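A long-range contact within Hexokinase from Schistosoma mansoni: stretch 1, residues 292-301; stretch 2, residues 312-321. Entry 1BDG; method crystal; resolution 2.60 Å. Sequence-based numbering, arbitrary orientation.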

# COMPACT_ATOMS: atom_id res chain seq x y z
N GLY A 292 -8.87 7.45 7.06
CA GLY A 292 -9.46 7.92 8.31
C GLY A 292 -9.33 9.43 8.40
O GLY A 292 -10.23 10.13 8.85
N GLU A 293 -8.22 9.95 7.89
CA GLU A 293 -7.97 11.37 7.93
C GLU A 293 -9.00 12.09 7.06
O GLU A 293 -9.37 13.23 7.36
CB GLU A 293 -6.53 11.64 7.49
CG GLU A 293 -5.94 13.02 7.87
CD GLU A 293 -5.96 13.36 9.38
OE1 GLU A 293 -6.47 12.56 10.21
OE2 GLU A 293 -5.48 14.46 9.73
N LEU A 294 -9.51 11.41 6.04
CA LEU A 294 -10.49 12.05 5.17
C LEU A 294 -11.79 12.34 5.91
O LEU A 294 -12.35 13.43 5.76
CB LEU A 294 -10.77 11.20 3.91
CG LEU A 294 -9.98 11.60 2.65
CD1 LEU A 294 -10.24 10.64 1.52
CD2 LEU A 294 -10.35 13.01 2.25
N VAL A 295 -12.26 11.37 6.69
CA VAL A 295 -13.49 11.54 7.47
C VAL A 295 -13.29 12.57 8.56
O VAL A 295 -14.22 13.26 8.93
CB VAL A 295 -13.96 10.24 8.12
CG1 VAL A 295 -15.30 10.46 8.78
CG2 VAL A 295 -14.04 9.13 7.08
N ARG A 296 -12.08 12.67 9.09
CA ARG A 296 -11.80 13.67 10.11
C ARG A 296 -11.91 15.04 9.48
O ARG A 296 -12.50 15.95 10.07
CB ARG A 296 -10.40 13.52 10.72
CG ARG A 296 -10.28 14.24 12.07
CD ARG A 296 -8.91 14.17 12.66
NE ARG A 296 -7.95 14.83 11.78
CZ ARG A 296 -7.68 16.12 11.81
NH1 ARG A 296 -8.29 16.91 12.69
NH2 ARG A 296 -6.84 16.64 10.92
N HIS A 297 -11.30 15.21 8.31
CA HIS A 297 -11.35 16.48 7.60
C HIS A 297 -12.77 16.88 7.28
O HIS A 297 -13.14 18.01 7.46
CB HIS A 297 -10.49 16.44 6.35
CG HIS A 297 -9.06 16.78 6.61
ND1 HIS A 297 -8.17 15.88 7.15
CD2 HIS A 297 -8.39 17.95 6.48
CE1 HIS A 297 -7.01 16.48 7.35
NE2 HIS A 297 -7.12 17.73 6.96
N ILE A 298 -13.57 15.93 6.81
CA ILE A 298 -14.95 16.23 6.49
C ILE A 298 -15.63 16.70 7.77
O ILE A 298 -16.25 17.76 7.80
CB ILE A 298 -15.67 14.98 5.93
CG1 ILE A 298 -15.00 14.55 4.61
CG2 ILE A 298 -17.16 15.28 5.72
CD1 ILE A 298 -15.08 13.07 4.33
N ILE A 299 -15.48 15.92 8.85
CA ILE A 299 -16.06 16.24 10.15
C ILE A 299 -15.68 17.65 10.56
O ILE A 299 -16.55 18.53 10.60
CB ILE A 299 -15.64 15.23 11.24
CG1 ILE A 299 -16.30 13.87 10.96
CG2 ILE A 299 -16.10 15.71 12.62
CD1 ILE A 299 -15.88 12.79 11.93
N VAL A 300 -14.41 17.88 10.86
CA VAL A 300 -13.95 19.23 11.23
C VAL A 300 -14.61 20.33 10.35
O VAL A 300 -15.02 21.39 10.86
CB VAL A 300 -12.41 19.31 11.19
CG1 VAL A 300 -11.93 20.75 11.22
CG2 VAL A 300 -11.83 18.54 12.36
N TYR A 301 -14.78 20.07 9.05
CA TYR A 301 -15.42 21.01 8.15
C TYR A 301 -16.90 21.15 8.53
O TYR A 301 -17.43 22.26 8.65
CB TYR A 301 -15.34 20.54 6.70
CG TYR A 301 -16.23 21.34 5.77
CD1 TYR A 301 -16.00 22.70 5.57
CD2 TYR A 301 -17.32 20.75 5.13
CE1 TYR A 301 -16.84 23.46 4.74
CE2 TYR A 301 -18.17 21.51 4.30
CZ TYR A 301 -17.92 22.86 4.11
OH TYR A 301 -18.73 23.61 3.31
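Stretch 2 (312-321) DLPERLKVRN

A charged pair on a helix can also bind the backbone of a neighbouring loop, and this contact is a clear example. Residues 292-301 are helical throughout; residues 312-321 are mostly loop, with a short 3-10 segment, and run antiparallel to the helix: Leu313 lies near Val300, Leu317 near Arg296 and Asn321 near Glu293, one helical turn or so apart.

Arg296 sets the pattern. The CA-to-CB bond of Arg296 points toward the loop; chi1 and chi2, both t, keep the first part of the chain extended, and chi3 at p then turns the guanidinium so that it meets Glu293, one turn back. Glu293, with chi1 t and chi2 p, presents its carboxylate in return: NE of Arg296 lies 3.1 Å from OE1 of Glu293, and NH2 of Arg296 2.8 Å from OE2 of Glu293, a bidentate salt bridge. The remaining nitrogen, NH1 of Arg296, makes a weak hydrogen bond of 2.9 Å to O of Leu317 near the guanidinium plane, while Val319 O and Arg320 CA lie over one face. OE1 of Glu293 also accepts a weak bond from N of Asn321, at 3.3 Å. Leu317 CD2 packs 3.5 Å from CG of Arg296, against its aliphatic stem.

One turn on, at Val300, apolar side chains meet: Leu313 (chi1 t, chi2 p) brings CD1 to 3.4 Å from CG2 of Val300.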

# COMPACT_ATOMS: atom_id res chain seq x y z
N ASP A 312 -19.30 22.37 18.07
CA ASP A 312 -18.20 22.10 18.98
C ASP A 312 -17.32 20.99 18.44
O ASP A 312 -17.81 19.91 18.07
CB ASP A 312 -18.71 21.67 20.35
CG ASP A 312 -19.45 22.76 21.07
OD1 ASP A 312 -19.16 23.95 20.80
OD2 ASP A 312 -20.33 22.44 21.90
N LEU A 313 -16.02 21.22 18.50
CA LEU A 313 -15.02 20.26 18.04
C LEU A 313 -14.33 19.75 19.30
O LEU A 313 -13.96 20.55 20.16
CB LEU A 313 -14.03 20.99 17.11
CG LEU A 313 -12.85 20.31 16.42
CD1 LEU A 313 -13.34 19.38 15.34
CD2 LEU A 313 -11.94 21.37 15.81
N PRO A 314 -14.22 18.42 19.47
CA PRO A 314 -13.58 17.81 20.65
C PRO A 314 -12.06 17.93 20.55
O PRO A 314 -11.50 17.84 19.45
CB PRO A 314 -13.98 16.34 20.55
CG PRO A 314 -15.17 16.33 19.63
CD PRO A 314 -14.83 17.39 18.62
N GLU A 315 -11.41 18.06 21.71
CA GLU A 315 -9.95 18.19 21.81
C GLU A 315 -9.24 17.16 20.94
O GLU A 315 -8.38 17.51 20.13
CB GLU A 315 -9.50 18.05 23.27
N ARG A 316 -9.66 15.90 21.07
CA ARG A 316 -9.10 14.78 20.33
C ARG A 316 -9.02 15.02 18.82
O ARG A 316 -7.93 15.01 18.25
CB ARG A 316 -9.92 13.52 20.61
CG ARG A 316 -9.53 12.31 19.77
CD ARG A 316 -8.60 11.32 20.48
NE ARG A 316 -8.07 10.33 19.53
CZ ARG A 316 -7.79 9.05 19.80
NH1 ARG A 316 -7.99 8.56 21.03
NH2 ARG A 316 -7.30 8.27 18.84
N LEU A 317 -10.15 15.29 18.19
CA LEU A 317 -10.20 15.55 16.74
C LEU A 317 -9.49 16.84 16.27
O LEU A 317 -9.79 17.36 15.19
CB LEU A 317 -11.66 15.54 16.26
CG LEU A 317 -12.32 14.17 16.30
CD1 LEU A 317 -13.85 14.30 16.29
CD2 LEU A 317 -11.80 13.32 15.14
N LYS A 318 -8.63 17.39 17.12
CA LYS A 318 -7.87 18.58 16.76
C LYS A 318 -6.49 18.07 16.39
O LYS A 318 -5.84 18.60 15.49
CB LYS A 318 -7.79 19.56 17.93
CG LYS A 318 -9.09 20.38 18.16
N VAL A 319 -6.08 17.00 17.07
CA VAL A 319 -4.81 16.29 16.88
C VAL A 319 -4.91 15.47 15.58
O VAL A 319 -5.86 14.70 15.41
CB VAL A 319 -4.61 15.27 18.04
CG1 VAL A 319 -3.27 14.52 17.92
CG2 VAL A 319 -4.73 15.96 19.39
N ARG A 320 -3.96 15.62 14.67
CA ARG A 320 -4.01 14.84 13.43
C ARG A 320 -3.89 13.34 13.73
O ARG A 320 -3.28 12.94 14.74
CB ARG A 320 -2.91 15.28 12.44
N ASN A 321 -4.50 12.52 12.87
CA ASN A 321 -4.52 11.06 12.98
C ASN A 321 -5.23 10.54 14.23
O ASN A 321 -4.99 9.42 14.66
CB ASN A 321 -3.10 10.49 12.89
CG ASN A 321 -2.49 10.64 11.51
OD1 ASN A 321 -1.41 10.12 11.25
ND2 ASN A 321 -3.17 11.35 10.61